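Local coordinates for protein transcriptional regulator, Crp/Fnr family (PDB 3DV8) that probably regulates transcription as a Crp/Fnr-type dimer, pairing a cyclic nucleotide-binding-like sensor domain with a helix-turn-helix domain expected to bind DNA, at residues 9-12 and 13-16; 138-141 and 142-146; 187-190 and 191-195. All coordinates share one frame; numbering follows the deposited sequence. Where two conformers were deposited one is given.

Interaction 1: residues 9-12 and 13-16; sequences PLWN and DLNT
Leu10 holds its CG anti to the backbone N (chi1 -176°) while Leu14 holds its own anti to the carbonyl carbon (chi1 -62°), and between them these torsions bring the two leucines together across a single turn of chain. CG of Leu10 meets the CD2 methyl of Leu14 at 4.1 Å, the two side chains crossing at about a right angle. The other methyl, Leu14 CD1, comes obliquely to the indole of Trp11, 4.3 Å from CE3, so the fork of Leu14 touches a different residue with each prong. Asp13, itself exposed, sets its CB against CD1 of Leu10 at 4.1 Å.

The backbone of 9-12 has helical angles without regular helical bonding. Leu10 O receives weak bonds from Asp13 N (3.0 Å) and Leu14 N (3.1 Å), both bent to 127° at the hydrogen. Leu14 N also reaches Trp11 O at 3.3 Å, standing well above the plane of that carbonyl, so one N-H is divided between two acceptors.

Both leucines rest on Val121 of helix 119-145, and Trp11 and Leu14 also touch Lys19 of helix 16-23. After Leu14 the chain extends to Asn15, whose OD1 bonds to Gln18 N: a helix-like turn leading into the side-chain N-cap of helix 16-23.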
loop_
_atom_site.group_PDB
_atom_site.type_symbol
_atom_site.label_atom_id
_atom_site.label_comp_id
_atom_site.label_asym_id
_atom_site.label_seq_id
_atom_site.Cartn_x
_atom_site.Cartn_y
_atom_site.Cartn_z
ATOM N N PRO A 9 23.874 2.430 -2.357
ATOM C CA PRO A 9 24.061 3.898 -2.462
ATOM C C PRO A 9 24.216 4.640 -1.124
ATOM O O PRO A 9 24.748 5.753 -1.101
ATOM C CB PRO A 9 22.803 4.359 -3.214
ATOM C CG PRO A 9 21.780 3.393 -2.832
ATOM C CD PRO A 9 22.475 2.062 -2.652
ATOM N N LEU A 10 23.755 4.023 -0.036
ATOM C CA LEU A 10 23.916 4.549 1.330
ATOM C C LEU A 10 25.380 4.474 1.847
ATOM O O LEU A 10 25.718 5.163 2.809
ATOM C CB LEU A 10 22.985 3.767 2.268
ATOM C CG LEU A 10 22.841 4.119 3.745
ATOM C CD1 LEU A 10 22.377 5.564 3.947
ATOM C CD2 LEU A 10 21.864 3.122 4.363
ATOM N N TRP A 11 26.219 3.646 1.206
ATOM C CA TRP A 11 27.634 3.429 1.573
ATOM C C TRP A 11 28.481 4.692 1.752
ATOM O O TRP A 11 29.253 4.782 2.713
ATOM C CB TRP A 11 28.327 2.520 0.541
ATOM C CG TRP A 11 29.705 2.079 0.949
ATOM C CD1 TRP A 11 30.896 2.662 0.596
ATOM C CD2 TRP A 11 30.034 0.978 1.802
ATOM N NE1 TRP A 11 31.947 1.983 1.168
ATOM C CE2 TRP A 11 31.450 0.944 1.913
ATOM C CE3 TRP A 11 29.274 0.011 2.485
ATOM C CZ2 TRP A 11 32.122 -0.025 2.676
ATOM C CZ3 TRP A 11 29.938 -0.953 3.246
ATOM C CH2 TRP A 11 31.352 -0.963 3.333
ATOM N N ASN A 12 28.353 5.637 0.819
ATOM C CA ASN A 12 29.093 6.919 0.892
ATOM C C ASN A 12 28.641 7.788 2.065
ATOM O O ASN A 12 29.423 8.590 2.563
ATOM C CB ASN A 12 28.968 7.708 -0.411
ATOM C CG ASN A 12 29.630 7.009 -1.572
ATOM O OD1 ASN A 12 28.956 6.494 -2.467
ATOM N ND2 ASN A 12 30.955 6.941 -1.541
ATOM N N ASP A 13 27.384 7.618 2.486
ATOM C CA ASP A 13 26.812 8.318 3.640
ATOM C C ASP A 13 27.191 7.663 4.996
ATOM O O ASP A 13 27.123 8.340 6.027
ATOM C CB ASP A 13 25.281 8.436 3.499
ATOM C CG ASP A 13 24.855 9.207 2.238
ATOM O OD1 ASP A 13 25.395 10.314 1.992
ATOM O OD2 ASP A 13 23.961 8.708 1.506
ATOM N N LEU A 14 27.588 6.380 5.004
ATOM C CA LEU A 14 27.995 5.681 6.248
ATOM C C LEU A 14 29.387 6.100 6.733
ATOM O O LEU A 14 30.242 6.460 5.922
ATOM C CB LEU A 14 28.002 4.152 6.063
ATOM C CG LEU A 14 26.705 3.417 5.730
ATOM C CD1 LEU A 14 27.003 1.932 5.607
ATOM C CD2 LEU A 14 25.615 3.664 6.768
ATOM N N ASN A 15 29.602 6.040 8.053
ATOM C CA ASN A 15 30.927 6.313 8.666
ATOM C C ASN A 15 31.790 5.039 8.677
ATOM O O ASN A 15 31.327 3.990 8.234
ATOM C CB ASN A 15 30.799 6.972 10.061
ATOM C CG ASN A 15 30.047 6.123 11.096
ATOM O OD1 ASN A 15 30.097 4.901 11.098
ATOM N ND2 ASN A 15 29.367 6.798 12.006
ATOM N N THR A 16 33.030 5.132 9.161
ATOM C CA THR A 16 33.948 3.975 9.248
ATOM C C THR A 16 33.358 2.825 10.075
ATOM O O THR A 16 33.326 1.682 9.607
ATOM C CB THR A 16 35.328 4.378 9.845
ATOM O OG1 THR A 16 35.951 5.343 8.996
ATOM C CG2 THR A 16 36.260 3.171 9.976
#

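Interaction 2: residues 138-141 and 142-146; sequences WLIE and QIMWK
Trp138 and Gln142 run side by side and point the same way, the indole and the amide turned 54° from each other. NE2 of Gln142 approaches the ring obliquely, 3.4 Å from CZ2 of Trp138, and OE1 bonds to Arg151 NE on helix 148-163; Gln142 was modelled in two conformers, and both contacts hold for the one given.

Leu139 and Ile143 slant across one another, CG of the first 3.8 Å from CD1 of the second, and both also touch strand 66-72. Ile140 and Met144, a selenomethionine, lie alongside each other with Ile140 CG2 at 3.9 Å from Met144 CG. The bend at chi2 then turns the selenium off from Ile140. Farther round, Trp145 places CD1 4.1 Å from CB of Glu141.

Beneath these pairs the helix is regular: Ile143 N reaches Leu139 O at 2.8 Å in a nearly straight bond (174°). In the second subunit Val136 packs on Ile140, and Ile143 and Met144 are each met by the other's counterpart, as in the dimerisation helix of Crp/Fnr proteins. The chemistry implies divided duties: Ile140, Ile143 and Met144 join the second subunit, Leu139 sits on strand 66-72 of its own chain, and the Gln142 amide, in this conformer, is directed to helix 148-163.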
loop_
_atom_site.group_PDB
_atom_site.type_symbol
_atom_site.label_atom_id
_atom_site.label_comp_id
_atom_site.label_asym_id
_atom_site.label_seq_id
_atom_site.Cartn_x
_atom_site.Cartn_y
_atom_site.Cartn_z
ATOM N N TRP A 138 0.403 1.988 -6.959
ATOM C CA TRP A 138 0.199 1.803 -8.400
ATOM C C TRP A 138 -0.640 0.533 -8.622
ATOM O O TRP A 138 -1.504 0.517 -9.512
ATOM C CB TRP A 138 1.519 1.746 -9.185
ATOM C CG TRP A 138 1.343 1.244 -10.602
ATOM C CD1 TRP A 138 0.881 1.952 -11.682
ATOM C CD2 TRP A 138 1.599 -0.094 -11.076
ATOM N NE1 TRP A 138 0.839 1.139 -12.800
ATOM C CE2 TRP A 138 1.273 -0.118 -12.458
ATOM C CE3 TRP A 138 2.077 -1.275 -10.465
ATOM C CZ2 TRP A 138 1.417 -1.282 -13.246
ATOM C CZ3 TRP A 138 2.214 -2.441 -11.245
ATOM C CH2 TRP A 138 1.886 -2.429 -12.624
ATOM N N LEU A 139 -0.381 -0.504 -7.807
ATOM C CA LEU A 139 -1.140 -1.747 -7.850
ATOM C C LEU A 139 -2.618 -1.535 -7.486
ATOM O O LEU A 139 -3.471 -2.080 -8.182
ATOM C CB LEU A 139 -0.503 -2.830 -6.972
ATOM C CG LEU A 139 -1.115 -4.239 -7.025
ATOM C CD1 LEU A 139 -1.198 -4.776 -8.431
ATOM C CD2 LEU A 139 -0.315 -5.167 -6.172
ATOM N N ILE A 140 -2.927 -0.763 -6.431
ATOM C CA ILE A 140 -4.347 -0.474 -6.087
ATOM C C ILE A 140 -5.025 0.238 -7.262
ATOM O O ILE A 140 -6.110 -0.166 -7.671
ATOM C CB ILE A 140 -4.559 0.348 -4.773
ATOM C CG1 ILE A 140 -4.212 -0.495 -3.543
ATOM C CG2 ILE A 140 -6.019 0.821 -4.633
ATOM C CD1 ILE A 140 -4.808 0.049 -2.200
ATOM N N GLU A 141 -4.351 1.262 -7.803
ATOM C CA GLU A 141 -4.830 2.014 -8.977
ATOM C C GLU A 141 -5.083 1.105 -10.193
ATOM O O GLU A 141 -6.100 1.291 -10.881
ATOM C CB GLU A 141 -3.867 3.168 -9.332
ATOM C CG GLU A 141 -3.879 4.319 -8.285
ATOM C CD GLU A 141 -2.741 5.352 -8.425
ATOM O OE1 GLU A 141 -1.898 5.246 -9.345
ATOM O OE2 GLU A 141 -2.694 6.287 -7.587
ATOM N N GLN A 142 -4.196 0.114 -10.405
ATOM C CA GLN A 142 -4.322 -0.832 -11.524
ATOM C C GLN A 142 -5.513 -1.771 -11.270
ATOM O O GLN A 142 -6.376 -1.921 -12.131
ATOM C CB GLN A 142 -3.030 -1.650 -11.766
ATOM C CG GLN A 142 -2.947 -2.231 -13.191
ATOM C CD GLN A 142 -1.921 -3.368 -13.395
ATOM O OE1 GLN A 142 -1.931 -4.384 -12.691
ATOM N NE2 GLN A 142 -1.083 -3.220 -14.417
ATOM N N ILE A 143 -5.565 -2.385 -10.082
ATOM C CA ILE A 143 -6.652 -3.314 -9.680
ATOM C C ILE A 143 -8.058 -2.700 -9.769
ATOM O O ILE A 143 -8.985 -3.328 -10.283
ATOM C CB ILE A 143 -6.463 -3.812 -8.218
ATOM C CG1 ILE A 143 -5.269 -4.757 -8.101
ATOM C CG2 ILE A 143 -7.682 -4.564 -7.718
ATOM C CD1 ILE A 143 -4.829 -4.951 -6.663
HETATM N N MSE A 144 -8.197 -1.477 -9.265
HETATM C CA MSE A 144 -9.490 -0.781 -9.210
HETATM C C MSE A 144 -9.965 -0.209 -10.536
HETATM O O MSE A 144 -11.094 -0.477 -10.963
HETATM C CB MSE A 144 -9.426 0.361 -8.184
HETATM C CG MSE A 144 -9.186 -0.062 -6.746
HETATM SE SE MSE A 144 -10.703 -0.898 -5.915
HETATM C CE MSE A 144 -10.744 -2.641 -6.719
ATOM N N TRP A 145 -9.090 0.559 -11.180
ATOM C CA TRP A 145 -9.457 1.312 -12.379
ATOM C C TRP A 145 -9.292 0.565 -13.716
ATOM O O TRP A 145 -9.996 0.898 -14.672
ATOM C CB TRP A 145 -8.740 2.683 -12.404
ATOM C CG TRP A 145 -8.724 3.465 -11.058
ATOM C CD1 TRP A 145 -7.653 4.150 -10.528
ATOM C CD2 TRP A 145 -9.781 3.562 -10.070
ATOM N NE1 TRP A 145 -7.991 4.705 -9.308
ATOM C CE2 TRP A 145 -9.280 4.358 -8.996
ATOM C CE3 TRP A 145 -11.104 3.072 -9.991
ATOM C CZ2 TRP A 145 -10.057 4.679 -7.861
ATOM C CZ3 TRP A 145 -11.881 3.389 -8.852
ATOM C CH2 TRP A 145 -11.345 4.185 -7.807
ATOM N N LYS A 146 -8.410 -0.434 -13.794
ATOM C CA LYS A 146 -8.194 -1.186 -15.045
ATOM C C LYS A 146 -8.770 -2.611 -15.032
ATOM O O LYS A 146 -8.498 -3.389 -14.127
ATOM C CB LYS A 146 -6.710 -1.138 -15.437
ATOM C CG LYS A 146 -6.303 0.293 -15.898
ATOM C CD LYS A 146 -4.853 0.415 -16.374
ATOM C CE LYS A 146 -4.602 1.745 -17.113
ATOM N NZ LYS A 146 -5.330 1.842 -18.435
#

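Interaction 3: residues 187-190 and 191-195; sequences TRML and RYFQV
Residues 187-195 form unbroken alpha-helix, each N-H from Arg191 to Gln194 bonded to the carbonyl four residues back, as with Phe193 N to Met189 O at 3.0 Å. Helix 183-195 follows helix 172-179 in the Crp-like helix-turn-helix domain and, by its place there, is probably the recognition helix. Met189, a selenomethionine, makes Met-aromatic contacts with two rings: its SE lies 5.1 Å from the centroid of Phe193 and 5.5 Å from that of Tyr192, oblique to both. With CG anti to the backbone N (chi1 -168°), Met189 CG comes to 3.9 Å from CE1 of Phe193, and the bend at chi2 then sets the selenium beside the two rings. Val152, Val199, Leu214 and Leu217 also pack on Phe193, which ties the helix to its domain's core. Replacing Phe193 with an alanine would probably open a gap among these residues and leave the selenium of Met189 with Tyr192 as its one aromatic neighbour in this turn.

The other flank is polar. Thr187 OG1 bonds to His172 ND1 and to Arg183 O, while its methyl faces Arg191, whose chain runs extended beside it. Thr187 CG2 sits 3.6 Å above the guanidinium plane of Arg191, over its centre.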
loop_
_atom_site.group_PDB
_atom_site.type_symbol
_atom_site.label_atom_id
_atom_site.label_comp_id
_atom_site.label_asym_id
_atom_site.label_seq_id
_atom_site.Cartn_x
_atom_site.Cartn_y
_atom_site.Cartn_z
ATOM N N THR A 187 -6.906 -18.357 -18.779
ATOM C CA THR A 187 -6.989 -19.182 -20.008
ATOM C C THR A 187 -8.051 -18.654 -20.982
ATOM O O THR A 187 -7.791 -18.567 -22.179
ATOM C CB THR A 187 -7.299 -20.652 -19.699
ATOM O OG1 THR A 187 -6.353 -21.128 -18.746
ATOM C CG2 THR A 187 -7.225 -21.511 -20.962
ATOM N N ARG A 188 -9.219 -18.286 -20.442
ATOM C CA ARG A 188 -10.343 -17.721 -21.219
ATOM C C ARG A 188 -9.892 -16.422 -21.912
ATOM O O ARG A 188 -10.175 -16.212 -23.105
ATOM C CB ARG A 188 -11.533 -17.358 -20.307
ATOM C CG ARG A 188 -12.927 -17.677 -20.859
ATOM C CD ARG A 188 -13.505 -18.948 -20.202
ATOM N NE ARG A 188 -13.763 -18.718 -18.768
ATOM C CZ ARG A 188 -14.158 -19.633 -17.872
ATOM N NH1 ARG A 188 -14.349 -20.915 -18.215
ATOM N NH2 ARG A 188 -14.338 -19.266 -16.592
HETATM N N MSE A 189 -9.186 -15.582 -21.140
HETATM C CA MSE A 189 -8.663 -14.286 -21.589
HETATM C C MSE A 189 -7.590 -14.414 -22.660
HETATM O O MSE A 189 -7.582 -13.616 -23.605
HETATM C CB MSE A 189 -8.076 -13.494 -20.409
HETATM C CG MSE A 189 -7.781 -12.033 -20.702
HETATM SE SE MSE A 189 -9.418 -11.036 -21.050
HETATM C CE MSE A 189 -10.271 -11.130 -19.269
ATOM N N LEU A 190 -6.671 -15.372 -22.482
ATOM C CA LEU A 190 -5.603 -15.620 -23.456
ATOM C C LEU A 190 -6.182 -16.145 -24.782
ATOM O O LEU A 190 -5.699 -15.778 -25.859
ATOM C CB LEU A 190 -4.527 -16.555 -22.882
ATOM C CG LEU A 190 -3.720 -16.006 -21.690
ATOM C CD1 LEU A 190 -2.948 -17.132 -21.000
ATOM C CD2 LEU A 190 -2.779 -14.834 -22.069
ATOM N N ARG A 191 -7.225 -16.975 -24.694
ATOM C CA ARG A 191 -7.933 -17.496 -25.887
ATOM C C ARG A 191 -8.709 -16.405 -26.643
ATOM O O ARG A 191 -8.809 -16.461 -27.871
ATOM C CB ARG A 191 -8.815 -18.684 -25.520
ATOM C CG ARG A 191 -7.980 -19.909 -25.179
ATOM C CD ARG A 191 -8.831 -21.002 -24.598
ATOM N NE ARG A 191 -8.097 -22.258 -24.456
ATOM C CZ ARG A 191 -8.589 -23.372 -23.907
ATOM N NH1 ARG A 191 -9.843 -23.428 -23.427
ATOM N NH2 ARG A 191 -7.812 -24.458 -23.833
ATOM N N TYR A 192 -9.249 -15.431 -25.903
ATOM C CA TYR A 192 -9.868 -14.226 -26.495
ATOM C C TYR A 192 -8.794 -13.393 -27.229
ATOM O O TYR A 192 -9.044 -12.882 -28.323
ATOM C CB TYR A 192 -10.604 -13.395 -25.421
ATOM C CG TYR A 192 -10.936 -11.977 -25.829
ATOM C CD1 TYR A 192 -11.889 -11.712 -26.824
ATOM C CD2 TYR A 192 -10.297 -10.888 -25.219
ATOM C CE1 TYR A 192 -12.187 -10.377 -27.209
ATOM C CE2 TYR A 192 -10.587 -9.562 -25.592
ATOM C CZ TYR A 192 -11.526 -9.318 -26.583
ATOM O OH TYR A 192 -11.790 -8.022 -26.929
ATOM N N PHE A 193 -7.618 -13.265 -26.605
ATOM C CA PHE A 193 -6.444 -12.583 -27.189
ATOM C C PHE A 193 -5.966 -13.300 -28.461
ATOM O O PHE A 193 -5.619 -12.635 -29.446
ATOM C CB PHE A 193 -5.289 -12.492 -26.162
ATOM C CG PHE A 193 -5.416 -11.362 -25.147
ATOM C CD1 PHE A 193 -6.662 -10.865 -24.715
ATOM C CD2 PHE A 193 -4.252 -10.855 -24.544
ATOM C CE1 PHE A 193 -6.733 -9.838 -23.759
ATOM C CE2 PHE A 193 -4.315 -9.830 -23.583
ATOM C CZ PHE A 193 -5.554 -9.325 -23.195
ATOM N N GLN A 194 -5.960 -14.641 -28.430
ATOM C CA GLN A 194 -5.572 -15.455 -29.605
ATOM C C GLN A 194 -6.577 -15.307 -30.750
ATOM O O GLN A 194 -6.167 -15.183 -31.910
ATOM C CB GLN A 194 -5.376 -16.942 -29.265
ATOM C CG GLN A 194 -4.716 -17.758 -30.412
ATOM C CD GLN A 194 -4.440 -19.212 -30.077
ATOM O OE1 GLN A 194 -3.429 -19.761 -30.493
ATOM N NE2 GLN A 194 -5.335 -19.841 -29.334
ATOM N N VAL A 195 -7.872 -15.335 -30.422
ATOM C CA VAL A 195 -8.944 -15.087 -31.399
ATOM C C VAL A 195 -8.807 -13.668 -32.004
ATOM O O VAL A 195 -8.992 -13.494 -33.206
ATOM C CB VAL A 195 -10.347 -15.353 -30.777
ATOM C CG1 VAL A 195 -11.471 -14.792 -31.636
ATOM C CG2 VAL A 195 -10.522 -16.850 -30.556
#

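Overall arrangement
The three contacts follow one another along the chain and none touches another. Helix 119-145 joins the first two: its start, at Val121 and Tyr124, receives Pro9, Leu10 and Leu14 of interaction 1, and its last turns hold interaction 2, with the two centres 37 Å apart. Beyond that end, helix 148-163 bridges to interaction 3, since Arg151 and Ser154 meet Gln142 while Val152 meets Met189 and Phe193. The nearest atoms of interactions 2 and 3 are about 9 Å apart. Interactions 1 and 3 lie on opposite sides of the chain's centre, 51 Å apart between centres. Of the three, only interaction 2 touches the second subunit, so this part of the dimer interface lies along the chain between the N-terminal turn and the probable DNA-reading helix.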